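Long-range contacts in centrosomal protein of 104 kDa (Homo sapiens, PDB 5LPH), which is required for ciliogenesis and for the structural integrity of the ciliary tip, and is represented here by its tubulin-binding TOG domain: residues L90-V94 with E133-C137; L74-V79 with Q122-H127; A53-C57 with F95-R99; E64-L68 with A111-L115. One frame throughout, in Å; residues are numbered along the deposited sequence.

Interaction 1 (L90-V94 with E133-C137); sequences LRASV and ETAHC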
loop_
_atom_site.group_PDB
_atom_site.type_symbol
_atom_site.label_atom_id
_atom_site.label_comp_id
_atom_site.label_asym_id
_atom_site.label_seq_id
_atom_site.Cartn_x
_atom_site.Cartn_y
_atom_site.Cartn_z
ATOM N N LEU A 90 -18.754 -5.283 5.797
ATOM C CA LEU A 90 -17.518 -4.614 5.399
ATOM C C LEU A 90 -16.283 -5.440 5.754
ATOM O O LEU A 90 -15.392 -5.587 4.916
ATOM C CB LEU A 90 -17.430 -3.221 6.030
ATOM C CG LEU A 90 -16.198 -2.373 5.687
ATOM C CD1 LEU A 90 -16.571 -0.902 5.613
ATOM C CD2 LEU A 90 -15.061 -2.566 6.684
ATOM N N ARG A 91 -16.236 -5.971 6.979
ATOM C CA ARG A 91 -15.076 -6.747 7.451
ATOM C C ARG A 91 -14.911 -8.078 6.709
ATOM O O ARG A 91 -13.786 -8.512 6.442
ATOM C CB ARG A 91 -15.136 -6.970 8.975
ATOM C CG ARG A 91 -14.866 -5.692 9.768
ATOM C CD ARG A 91 -14.790 -5.840 11.280
ATOM N NE ARG A 91 -14.882 -4.510 11.892
ATOM C CZ ARG A 91 -13.857 -3.836 12.410
ATOM N NH1 ARG A 91 -14.051 -2.627 12.916
ATOM N NH2 ARG A 91 -12.646 -4.372 12.439
ATOM N N ALA A 92 -16.029 -8.715 6.372
ATOM C CA ALA A 92 -16.009 -9.956 5.599
ATOM C C ALA A 92 -15.570 -9.700 4.155
ATOM O O ALA A 92 -14.828 -10.495 3.576
ATOM C CB ALA A 92 -17.378 -10.606 5.616
ATOM N N SER A 93 -16.041 -8.593 3.585
ATOM C CA SER A 93 -15.659 -8.190 2.237
ATOM C C SER A 93 -14.180 -7.825 2.137
ATOM O O SER A 93 -13.514 -8.202 1.174
ATOM C CB SER A 93 -16.531 -7.034 1.754
ATOM O OG SER A 93 -17.883 -7.446 1.729
ATOM N N VAL A 94 -13.671 -7.115 3.139
ATOM C CA VAL A 94 -12.247 -6.782 3.204
ATOM C C VAL A 94 -11.381 -8.043 3.322
ATOM O O VAL A 94 -10.296 -8.103 2.734
ATOM C CB VAL A 94 -11.955 -5.768 4.341
ATOM C CG1 VAL A 94 -10.463 -5.638 4.611
ATOM C CG2 VAL A 94 -12.530 -4.407 3.978
ATOM N N GLU A 133 -13.396 2.232 10.482
ATOM C CA GLU A 133 -13.691 1.371 9.328
ATOM C C GLU A 133 -12.754 1.655 8.160
ATOM O O GLU A 133 -12.159 0.729 7.601
ATOM C CB GLU A 133 -15.151 1.510 8.877
ATOM C CG GLU A 133 -16.103 0.585 9.612
ATOM C CD GLU A 133 -16.239 0.928 11.085
ATOM O OE1 GLU A 133 -15.932 0.057 11.933
ATOM O OE2 GLU A 133 -16.635 2.077 11.388
ATOM N N THR A 134 -12.625 2.933 7.802
ATOM C CA THR A 134 -11.685 3.359 6.765
ATOM C C THR A 134 -10.282 2.851 7.071
ATOM O O THR A 134 -9.638 2.250 6.213
ATOM C CB THR A 134 -11.667 4.889 6.603
ATOM O OG1 THR A 134 -12.978 5.343 6.252
ATOM C CG2 THR A 134 -10.697 5.312 5.508
ATOM N N ALA A 135 -9.838 3.057 8.307
ATOM C CA ALA A 135 -8.535 2.562 8.758
ATOM C C ALA A 135 -8.401 1.048 8.608
ATOM O O ALA A 135 -7.358 0.556 8.194
ATOM C CB ALA A 135 -8.279 2.977 10.201
ATOM N N HIS A 136 -9.454 0.313 8.957
ATOM C CA HIS A 136 -9.447 -1.148 8.823
ATOM C C HIS A 136 -9.244 -1.606 7.359
ATOM O O HIS A 136 -8.425 -2.484 7.102
ATOM C CB HIS A 136 -10.724 -1.755 9.417
ATOM C CG HIS A 136 -10.764 -3.248 9.345
ATOM N ND1 HIS A 136 -10.103 -4.058 10.243
ATOM C CD2 HIS A 136 -11.370 -4.076 8.463
ATOM C CE1 HIS A 136 -10.310 -5.324 9.925
ATOM N NE2 HIS A 136 -11.076 -5.360 8.849
ATOM N N CYS A 137 -9.970 -0.996 6.422
ATOM C CA CYS A 137 -9.798 -1.283 4.992
ATOM C C CYS A 137 -8.363 -1.065 4.537
ATOM O O CYS A 137 -7.768 -1.915 3.869
ATOM C CB CYS A 137 -10.716 -0.405 4.145
ATOM S SG CYS A 137 -12.471 -0.730 4.391
HETATM O O HOH W 1 -11.389 -8.049 7.572
#
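Segment 133-137 runs nearly parallel to 90-94, with helix axes 10.7 Å apart at an angle of 13°, the disposition of equivalent helices in successive HEAT-like repeats. E133 opens the contact with a divided role. Its CG lies 4.3 Å from L90 CD1, while OE1 forms a salt bridge with R91, whose NH1 is 3.4 Å away in a weak hydrogen bond; the other carboxylate oxygen, OE2, is held by S130. T134 faces away and packs on I124 of helix 106-126. One turn on from E133, H136 projects between the two helices and loses the largest area of any residue here. R91 NH2 sits over one face of its imidazole, 3.4 Å from H136 ND1 but at an angle too poor for a hydrogen bond, and V94 CG1 approaches H136 CD2 at 4.3 Å. A water bridges the gap, 3.0 Å from H136 NE2 and donating to R91 O at 2.7 Å. C137 closes the segment: its SG packs against L90 CD2 at 3.9 Å and V94 CG2 at 3.7 Å, and I119 of helix 106-126 touches both L90 and C137. The chemistry is therefore graded, from a sulfur-aliphatic interior through a water-bridged imidazole to an exposed arginine. E133, H136 and R91 supply over half the buried area, although the direct hydrogen bond is weak; their packing and the water bridge thus supplement a small sulfur-aliphatic patch.

Interaction 2 (L74-V79 with Q122-H127); sequences LMEMPV and QYIPKH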
loop_
_atom_site.group_PDB
_atom_site.type_symbol
_atom_site.label_atom_id
_atom_site.label_comp_id
_atom_site.label_asym_id
_atom_site.label_seq_id
_atom_site.Cartn_x
_atom_site.Cartn_y
_atom_site.Cartn_z
ATOM N N LEU A 74 -23.143 -5.052 -1.756
ATOM C CA LEU A 74 -22.789 -3.981 -0.815
ATOM C C LEU A 74 -23.565 -2.693 -1.077
ATOM O O LEU A 74 -24.068 -2.084 -0.137
ATOM C CB LEU A 74 -21.279 -3.688 -0.827
ATOM C CG LEU A 74 -20.351 -4.718 -0.175
ATOM C CD1 LEU A 74 -18.883 -4.417 -0.425
ATOM C CD2 LEU A 74 -20.596 -4.767 1.310
HETATM N N MSE A 75 -23.667 -2.293 -2.343
HETATM C CA MSE A 75 -24.343 -1.037 -2.711
HETATM C C MSE A 75 -25.851 -1.110 -2.769
HETATM O O MSE A 75 -26.504 -0.070 -2.821
HETATM C CB MSE A 75 -23.795 -0.509 -4.038
HETATM C CG MSE A 75 -22.328 -0.091 -3.925
HETATM SE SE MSE A 75 -21.952 1.171 -2.439
HETATM C CE MSE A 75 -22.939 2.715 -3.163
ATOM N N GLU A 76 -26.423 -2.314 -2.756
ATOM C CA GLU A 76 -27.880 -2.473 -2.675
ATOM C C GLU A 76 -28.416 -2.458 -1.237
ATOM O O GLU A 76 -29.628 -2.424 -1.046
ATOM C CB GLU A 76 -28.331 -3.760 -3.378
ATOM C CG GLU A 76 -28.198 -3.705 -4.892
ATOM C CD GLU A 76 -28.550 -5.019 -5.579
ATOM O OE1 GLU A 76 -29.109 -5.928 -4.924
ATOM O OE2 GLU A 76 -28.270 -5.140 -6.791
HETATM N N MSE A 77 -27.536 -2.479 -0.233
HETATM C CA MSE A 77 -27.984 -2.478 1.165
HETATM C C MSE A 77 -28.545 -1.119 1.516
HETATM O O MSE A 77 -27.870 -0.109 1.312
HETATM C CB MSE A 77 -26.860 -2.834 2.129
HETATM C CG MSE A 77 -26.641 -4.338 2.118
HETATM SE SE MSE A 77 -24.947 -4.723 3.036
HETATM C CE MSE A 77 -25.732 -5.623 4.603
ATOM N N PRO A 78 -29.771 -1.076 2.048
ATOM C CA PRO A 78 -30.448 0.207 2.268
ATOM C C PRO A 78 -29.815 1.070 3.373
ATOM O O PRO A 78 -29.155 0.545 4.277
ATOM C CB PRO A 78 -31.873 -0.211 2.648
ATOM C CG PRO A 78 -31.717 -1.548 3.284
ATOM C CD PRO A 78 -30.565 -2.207 2.579
ATOM N N VAL A 79 -30.007 2.385 3.262
ATOM C CA VAL A 79 -29.483 3.374 4.246
ATOM C C VAL A 79 -29.710 3.100 5.743
ATOM O O VAL A 79 -28.812 3.353 6.547
ATOM C CB VAL A 79 -29.951 4.828 3.927
ATOM C CG1 VAL A 79 -29.288 5.338 2.652
ATOM C CG2 VAL A 79 -31.473 4.930 3.828
ATOM N N GLN A 122 -17.376 4.938 -1.479
ATOM C CA GLN A 122 -18.836 4.996 -1.673
ATOM C C GLN A 122 -19.641 4.422 -0.506
ATOM O O GLN A 122 -20.544 5.084 -0.001
ATOM C CB GLN A 122 -19.224 4.297 -2.979
ATOM C CG GLN A 122 -18.433 4.774 -4.192
ATOM C CD GLN A 122 -18.994 4.255 -5.505
ATOM O OE1 GLN A 122 -18.353 3.459 -6.200
ATOM N NE2 GLN A 122 -20.204 4.690 -5.843
ATOM N N TYR A 123 -19.319 3.199 -0.092
ATOM C CA TYR A 123 -20.051 2.491 0.969
ATOM C C TYR A 123 -19.901 3.165 2.328
ATOM O O TYR A 123 -20.895 3.414 3.009
ATOM C CB TYR A 123 -19.546 1.048 1.046
ATOM C CG TYR A 123 -20.221 0.116 2.038
ATOM C CD1 TYR A 123 -21.358 -0.616 1.685
ATOM C CD2 TYR A 123 -19.675 -0.096 3.303
ATOM C CE1 TYR A 123 -21.949 -1.504 2.577
ATOM C CE2 TYR A 123 -20.258 -0.980 4.198
ATOM C CZ TYR A 123 -21.394 -1.681 3.832
ATOM O OH TYR A 123 -21.959 -2.561 4.731
ATOM N N ILE A 124 -18.662 3.439 2.726
ATOM C CA ILE A 124 -18.390 4.063 4.031
ATOM C C ILE A 124 -19.074 5.442 4.197
ATOM O O ILE A 124 -19.777 5.643 5.186
ATOM C CB ILE A 124 -16.872 4.098 4.353
ATOM C CG1 ILE A 124 -16.417 2.692 4.778
ATOM C CG2 ILE A 124 -16.553 5.118 5.448
ATOM C CD1 ILE A 124 -14.914 2.506 4.883
ATOM N N PRO A 125 -18.872 6.380 3.242
ATOM C CA PRO A 125 -19.604 7.665 3.308
ATOM C C PRO A 125 -21.134 7.579 3.152
ATOM O O PRO A 125 -21.843 8.385 3.756
ATOM C CB PRO A 125 -18.983 8.496 2.171
ATOM C CG PRO A 125 -18.222 7.533 1.329
ATOM C CD PRO A 125 -17.793 6.426 2.238
ATOM N N LYS A 126 -21.633 6.624 2.367
ATOM C CA LYS A 126 -23.086 6.406 2.224
ATOM C C LYS A 126 -23.770 6.088 3.555
ATOM O O LYS A 126 -24.839 6.618 3.843
ATOM C CB LYS A 126 -23.368 5.282 1.217
ATOM C CG LYS A 126 -24.828 4.850 1.094
ATOM C CD LYS A 126 -25.115 4.285 -0.291
ATOM C CE LYS A 126 -26.555 3.826 -0.448
ATOM N NZ LYS A 126 -26.704 2.359 -0.259
ATOM N N HIS A 127 -23.144 5.225 4.353
ATOM C CA HIS A 127 -23.708 4.784 5.630
ATOM C C HIS A 127 -23.133 5.532 6.840
ATOM O O HIS A 127 -23.408 5.155 7.982
ATOM C CB HIS A 127 -23.511 3.273 5.784
ATOM C CG HIS A 127 -24.178 2.470 4.714
ATOM N ND1 HIS A 127 -25.545 2.328 4.636
ATOM C CD2 HIS A 127 -23.667 1.769 3.676
ATOM C CE1 HIS A 127 -25.849 1.573 3.595
ATOM N NE2 HIS A 127 -24.727 1.220 2.995
HETATM O O HOH W 2 -25.093 0.290 0.448
#
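Y123 lays its ring edge against the end of helix 60-76, with CE1 3.8 Å from L74 CD2 and 3.5 Å from L74 O. Selenomethionine M77 approaches the same edge, its SE 4.1 Å from Y123 OH, a hydroxyl that is hydrogen-bonded to L86 O of helix 83-100. The other selenomethionine, M75, folds back through its side chain so that SE lies 4.2 Å from Y123 CB and CE 3.9 Å from K126 CD. Beyond these apolar groups a water gathers the polar ones: it donates to L74 O and M77 O, at 2.7 and 2.9 Å, accepts from K126 NZ at 2.7 Å and lies 2.7 Å from H127 NE2. K126 NZ also makes a weak direct hydrogen bond to M77 O at 3.1 Å. The water thus links the end of helix 60-76 to K126 and H127. Equivalent helices of successive hairpins lying side by side, here at their C-terminal ends, are typical of a HEAT-like alpha solenoid such as this TOG domain.

Interaction 3 (A53-C57 with F95-R99); sequences AEAYC and FLVRR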
loop_
_atom_site.group_PDB
_atom_site.type_symbol
_atom_site.label_atom_id
_atom_site.label_comp_id
_atom_site.label_asym_id
_atom_site.label_seq_id
_atom_site.Cartn_x
_atom_site.Cartn_y
_atom_site.Cartn_z
ATOM N N ALA A 53 -17.094 -19.880 -1.255
ATOM C CA ALA A 53 -16.599 -20.999 -2.064
ATOM C C ALA A 53 -16.188 -20.553 -3.473
ATOM O O ALA A 53 -15.138 -20.953 -3.956
ATOM C CB ALA A 53 -17.645 -22.104 -2.145
ATOM N N GLU A 54 -17.025 -19.736 -4.114
ATOM C CA GLU A 54 -16.687 -19.090 -5.391
ATOM C C GLU A 54 -15.334 -18.366 -5.333
ATOM O O GLU A 54 -14.468 -18.580 -6.187
ATOM C CB GLU A 54 -17.738 -18.051 -5.780
ATOM C CG GLU A 54 -18.938 -18.533 -6.565
ATOM C CD GLU A 54 -19.666 -17.354 -7.195
ATOM O OE1 GLU A 54 -20.286 -16.583 -6.432
ATOM O OE2 GLU A 54 -19.590 -17.181 -8.437
ATOM N N ALA A 55 -15.175 -17.516 -4.317
ATOM C CA ALA A 55 -13.955 -16.721 -4.122
ATOM C C ALA A 55 -12.693 -17.549 -3.913
ATOM O O ALA A 55 -11.614 -17.115 -4.298
ATOM C CB ALA A 55 -14.136 -15.752 -2.957
ATOM N N TYR A 56 -12.833 -18.729 -3.308
ATOM C CA TYR A 56 -11.698 -19.625 -3.019
ATOM C C TYR A 56 -11.358 -20.640 -4.114
ATOM O O TYR A 56 -10.293 -21.261 -4.057
ATOM C CB TYR A 56 -11.952 -20.402 -1.718
ATOM C CG TYR A 56 -11.427 -19.718 -0.476
ATOM C CD1 TYR A 56 -12.123 -18.662 0.109
ATOM C CD2 TYR A 56 -10.249 -20.139 0.128
ATOM C CE1 TYR A 56 -11.651 -18.037 1.249
ATOM C CE2 TYR A 56 -9.766 -19.518 1.274
ATOM C CZ TYR A 56 -10.473 -18.464 1.826
ATOM O OH TYR A 56 -10.024 -17.831 2.953
ATOM N N CYS A 57 -12.239 -20.833 -5.091
ATOM C CA CYS A 57 -12.094 -21.963 -6.017
ATOM C C CYS A 57 -11.071 -21.701 -7.132
ATOM O O CYS A 57 -10.592 -20.576 -7.315
ATOM C CB CYS A 57 -13.449 -22.353 -6.601
ATOM S SG CYS A 57 -14.027 -21.296 -7.926
ATOM N N PHE A 95 -11.861 -9.037 4.072
ATOM C CA PHE A 95 -11.182 -10.338 4.175
ATOM C C PHE A 95 -10.998 -10.999 2.792
ATOM O O PHE A 95 -9.924 -11.522 2.492
ATOM C CB PHE A 95 -11.930 -11.269 5.152
ATOM C CG PHE A 95 -11.423 -12.688 5.160
ATOM C CD1 PHE A 95 -11.978 -13.643 4.314
ATOM C CD2 PHE A 95 -10.401 -13.074 6.015
ATOM C CE1 PHE A 95 -11.513 -14.949 4.310
ATOM C CE2 PHE A 95 -9.933 -14.382 6.021
ATOM C CZ PHE A 95 -10.491 -15.320 5.165
ATOM N N LEU A 96 -12.042 -10.968 1.965
ATOM C CA LEU A 96 -11.974 -11.520 0.606
ATOM C C LEU A 96 -11.136 -10.664 -0.355
ATOM O O LEU A 96 -10.400 -11.215 -1.170
ATOM C CB LEU A 96 -13.376 -11.755 0.032
ATOM C CG LEU A 96 -14.199 -12.878 0.675
ATOM C CD1 LEU A 96 -15.551 -12.961 -0.004
ATOM C CD2 LEU A 96 -13.500 -14.229 0.603
ATOM N N VAL A 97 -11.244 -9.338 -0.253
ATOM C CA VAL A 97 -10.399 -8.423 -1.037
ATOM C C VAL A 97 -8.918 -8.689 -0.781
ATOM O O VAL A 97 -8.128 -8.792 -1.717
ATOM C CB VAL A 97 -10.745 -6.943 -0.747
ATOM C CG1 VAL A 97 -9.630 -5.985 -1.172
ATOM C CG2 VAL A 97 -12.045 -6.577 -1.444
ATOM N N ARG A 98 -8.562 -8.831 0.489
ATOM C CA ARG A 98 -7.179 -9.091 0.898
ATOM C C ARG A 98 -6.558 -10.317 0.213
ATOM O O ARG A 98 -5.403 -10.281 -0.195
ATOM C CB ARG A 98 -7.121 -9.248 2.423
ATOM C CG ARG A 98 -5.736 -9.409 3.018
ATOM C CD ARG A 98 -5.830 -9.607 4.518
ATOM N NE ARG A 98 -4.606 -10.186 5.071
ATOM C CZ ARG A 98 -3.543 -9.499 5.493
ATOM N NH1 ARG A 98 -3.507 -8.165 5.434
ATOM N NH2 ARG A 98 -2.496 -10.154 5.986
ATOM N N ARG A 99 -7.315 -11.402 0.108
ATOM C CA ARG A 99 -6.806 -12.615 -0.540
ATOM C C ARG A 99 -6.791 -12.465 -2.075
ATOM O O ARG A 99 -5.820 -12.857 -2.726
ATOM C CB ARG A 99 -7.522 -13.858 -0.004
ATOM C CG ARG A 99 -8.970 -14.064 -0.381
ATOM C CD ARG A 99 -9.446 -15.443 0.048
ATOM N NE ARG A 99 -9.129 -16.501 -0.926
ATOM C CZ ARG A 99 -8.167 -17.427 -0.817
ATOM N NH1 ARG A 99 -7.355 -17.496 0.241
ATOM N NH2 ARG A 99 -8.021 -18.322 -1.795
#
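The largest protrusion here is Y56, which reaches from the last turn of helix 49-56 across to helix 83-100. Its ring fits among three side chains of 95-99. R99 covers one face: the guanidinium lies flat on the ring, centres 3.6 Å apart and planes at 10°, while R99 CD, 4.0 Å from the Y56 ring centroid, adds a CH-pi contact over the face. F95 meets the ring at its edge, with CZ 3.4 Å from Y56 OH, and L96 CD2 comes within 4.3 Å of Y56 CE1. The same L96 methyl fills the shallow hollow beside A55, 3.9 Å from A55 CB; A55 and L96 have the nearest CA atoms of the two segments, 7.3 Å apart. The tyrosine hydroxyl is hydrogen-bonded to E39 of helix 34-39, whose side chain also touches F95 and R99. No hydrogen bond links the two segments, so the fastening of helix 49-56 to helix 83-100 here rests on cation-pi stacking and apolar contact.

Interaction 4 (E64-L68 with A111-L115); sequences EDALL and ASLKL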
loop_
_atom_site.group_PDB
_atom_site.type_symbol
_atom_site.label_atom_id
_atom_site.label_comp_id
_atom_site.label_asym_id
_atom_site.label_seq_id
_atom_site.Cartn_x
_atom_site.Cartn_y
_atom_site.Cartn_z
ATOM N N GLU A 64 -13.696 -14.015 -9.969
ATOM C CA GLU A 64 -14.060 -12.676 -10.437
ATOM C C GLU A 64 -15.533 -12.373 -10.175
ATOM O O GLU A 64 -15.865 -11.292 -9.689
ATOM C CB GLU A 64 -13.770 -12.502 -11.931
ATOM C CG GLU A 64 -13.772 -11.039 -12.370
ATOM C CD GLU A 64 -14.072 -10.809 -13.845
ATOM O OE1 GLU A 64 -14.643 -11.691 -14.523
ATOM O OE2 GLU A 64 -13.748 -9.704 -14.327
ATOM N N ASP A 65 -16.402 -13.322 -10.515
ATOM C CA ASP A 65 -17.849 -13.172 -10.337
ATOM C C ASP A 65 -18.253 -12.951 -8.874
ATOM O O ASP A 65 -19.149 -12.157 -8.596
ATOM C CB ASP A 65 -18.586 -14.397 -10.892
ATOM C CG ASP A 65 -20.090 -14.228 -10.878
ATOM O OD1 ASP A 65 -20.591 -13.380 -11.648
ATOM O OD2 ASP A 65 -20.763 -14.941 -10.100
ATOM N N ALA A 66 -17.595 -13.655 -7.956
ATOM C CA ALA A 66 -17.824 -13.471 -6.525
ATOM C C ALA A 66 -17.580 -12.023 -6.096
ATOM O O ALA A 66 -18.396 -11.446 -5.382
ATOM C CB ALA A 66 -16.941 -14.404 -5.719
ATOM N N LEU A 67 -16.465 -11.447 -6.549
ATOM C CA LEU A 67 -16.108 -10.068 -6.207
ATOM C C LEU A 67 -17.059 -9.051 -6.818
ATOM O O LEU A 67 -17.436 -8.091 -6.154
ATOM C CB LEU A 67 -14.656 -9.765 -6.590
ATOM C CG LEU A 67 -13.648 -10.572 -5.766
ATOM C CD1 LEU A 67 -12.278 -10.585 -6.424
ATOM C CD2 LEU A 67 -13.539 -10.034 -4.354
ATOM N N LEU A 68 -17.453 -9.263 -8.072
ATOM C CA LEU A 68 -18.439 -8.392 -8.728
ATOM C C LEU A 68 -19.839 -8.542 -8.116
ATOM O O LEU A 68 -20.564 -7.562 -8.008
ATOM C CB LEU A 68 -18.488 -8.644 -10.243
ATOM C CG LEU A 68 -17.195 -8.425 -11.053
ATOM C CD1 LEU A 68 -17.417 -8.771 -12.522
ATOM C CD2 LEU A 68 -16.652 -7.007 -10.909
ATOM N N ALA A 111 -10.563 -6.674 -10.242
ATOM C CA ALA A 111 -11.892 -6.645 -9.623
ATOM C C ALA A 111 -11.817 -6.391 -8.116
ATOM O O ALA A 111 -12.690 -5.733 -7.567
ATOM C CB ALA A 111 -12.652 -7.938 -9.905
ATOM N N SER A 112 -10.779 -6.909 -7.457
ATOM C CA SER A 112 -10.581 -6.665 -6.022
ATOM C C SER A 112 -10.278 -5.187 -5.722
ATOM O O SER A 112 -10.737 -4.664 -4.708
ATOM C CB SER A 112 -9.480 -7.562 -5.446
ATOM O OG SER A 112 -8.183 -7.053 -5.719
ATOM N N LEU A 113 -9.534 -4.523 -6.609
ATOM C CA LEU A 113 -9.244 -3.090 -6.456
ATOM C C LEU A 113 -10.492 -2.228 -6.662
ATOM O O LEU A 113 -10.713 -1.267 -5.932
ATOM C CB LEU A 113 -8.120 -2.644 -7.405
ATOM C CG LEU A 113 -6.759 -3.332 -7.250
ATOM C CD1 LEU A 113 -5.733 -2.699 -8.175
ATOM C CD2 LEU A 113 -6.263 -3.288 -5.815
ATOM N N LYS A 114 -11.307 -2.587 -7.647
ATOM C CA LYS A 114 -12.595 -1.931 -7.889
ATOM C C LYS A 114 -13.518 -2.047 -6.663
ATOM O O LYS A 114 -14.137 -1.067 -6.250
ATOM C CB LYS A 114 -13.251 -2.550 -9.126
ATOM C CG LYS A 114 -14.623 -2.014 -9.497
ATOM C CD LYS A 114 -15.218 -2.818 -10.648
ATOM C CE LYS A 114 -16.688 -2.489 -10.872
ATOM N NZ LYS A 114 -16.862 -1.133 -11.462
ATOM N N LEU A 115 -13.597 -3.245 -6.090
ATOM C CA LEU A 115 -14.365 -3.482 -4.866
ATOM C C LEU A 115 -13.811 -2.663 -3.690
ATOM O O LEU A 115 -14.572 -2.046 -2.950
ATOM C CB LEU A 115 -14.362 -4.978 -4.518
ATOM C CG LEU A 115 -15.056 -5.438 -3.232
ATOM C CD1 LEU A 115 -16.496 -4.967 -3.186
ATOM C CD2 LEU A 115 -15.002 -6.953 -3.102
#
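Two helical segments lie side by side, pointing the same way: the axes of 64-68 and 111-115 make an angle of 10° and approach to 9.4 Å, and the nearest CA atoms, those of L67 and A111, are 6.4 Å apart. A111 is the small residue at this point of approach. Its CB is touched by three side chains, with L67 CB at 4.3 Å, L68 CD2 at 4.2 Å and E64 CG at 4.1 Å, the glutamate contributing only the aliphatic part of its chain. L67 reaches past the alanine, its CD1 lying 4.2 Å from S112 CB and its CD2 3.6 Å from L115 CD2, the closest contact of the set. At the more exposed margin L68 CD2 lies 4.4 Å from K114 CD, again an aliphatic encounter. Nothing polar joins the segments; S112 OG bonds to F109 O within its own helix. Behind the pair stands helix 83-100, where L67 and S112 touch A100 and L115 touches V97. Two near-parallel helices from neighbouring helical hairpins, packed by leucine and alanine with the intervening helix against them, are typical of the repeat-to-repeat interface in HEAT-like arrays, here at the N-terminal end of the TOG domain.

Overall arrangement
The four contacts join helices 49-56, 60-76, 83-100, 106-126 and 131-147 near the N-terminal end of the alpha solenoid. Their first segments come in the order 3, 4, 2, 1 along the chain, and every pair of contacts alternates in sequence. Interactions 2 and 4 lie on the same two helices, 60-76 and 106-126, with centres about 17 Å apart, and meet through L74 and L115. Interactions 1 and 3 use consecutive segments of helix 83-100, centres about 14 Å apart. Interactions 3 and 4 are the closest, about 10 Å between centres, with V97 packed on L115. Each contact skips a helix along the chain, so together they stack helices of successive repeats side by side at the N-terminal end of the domain.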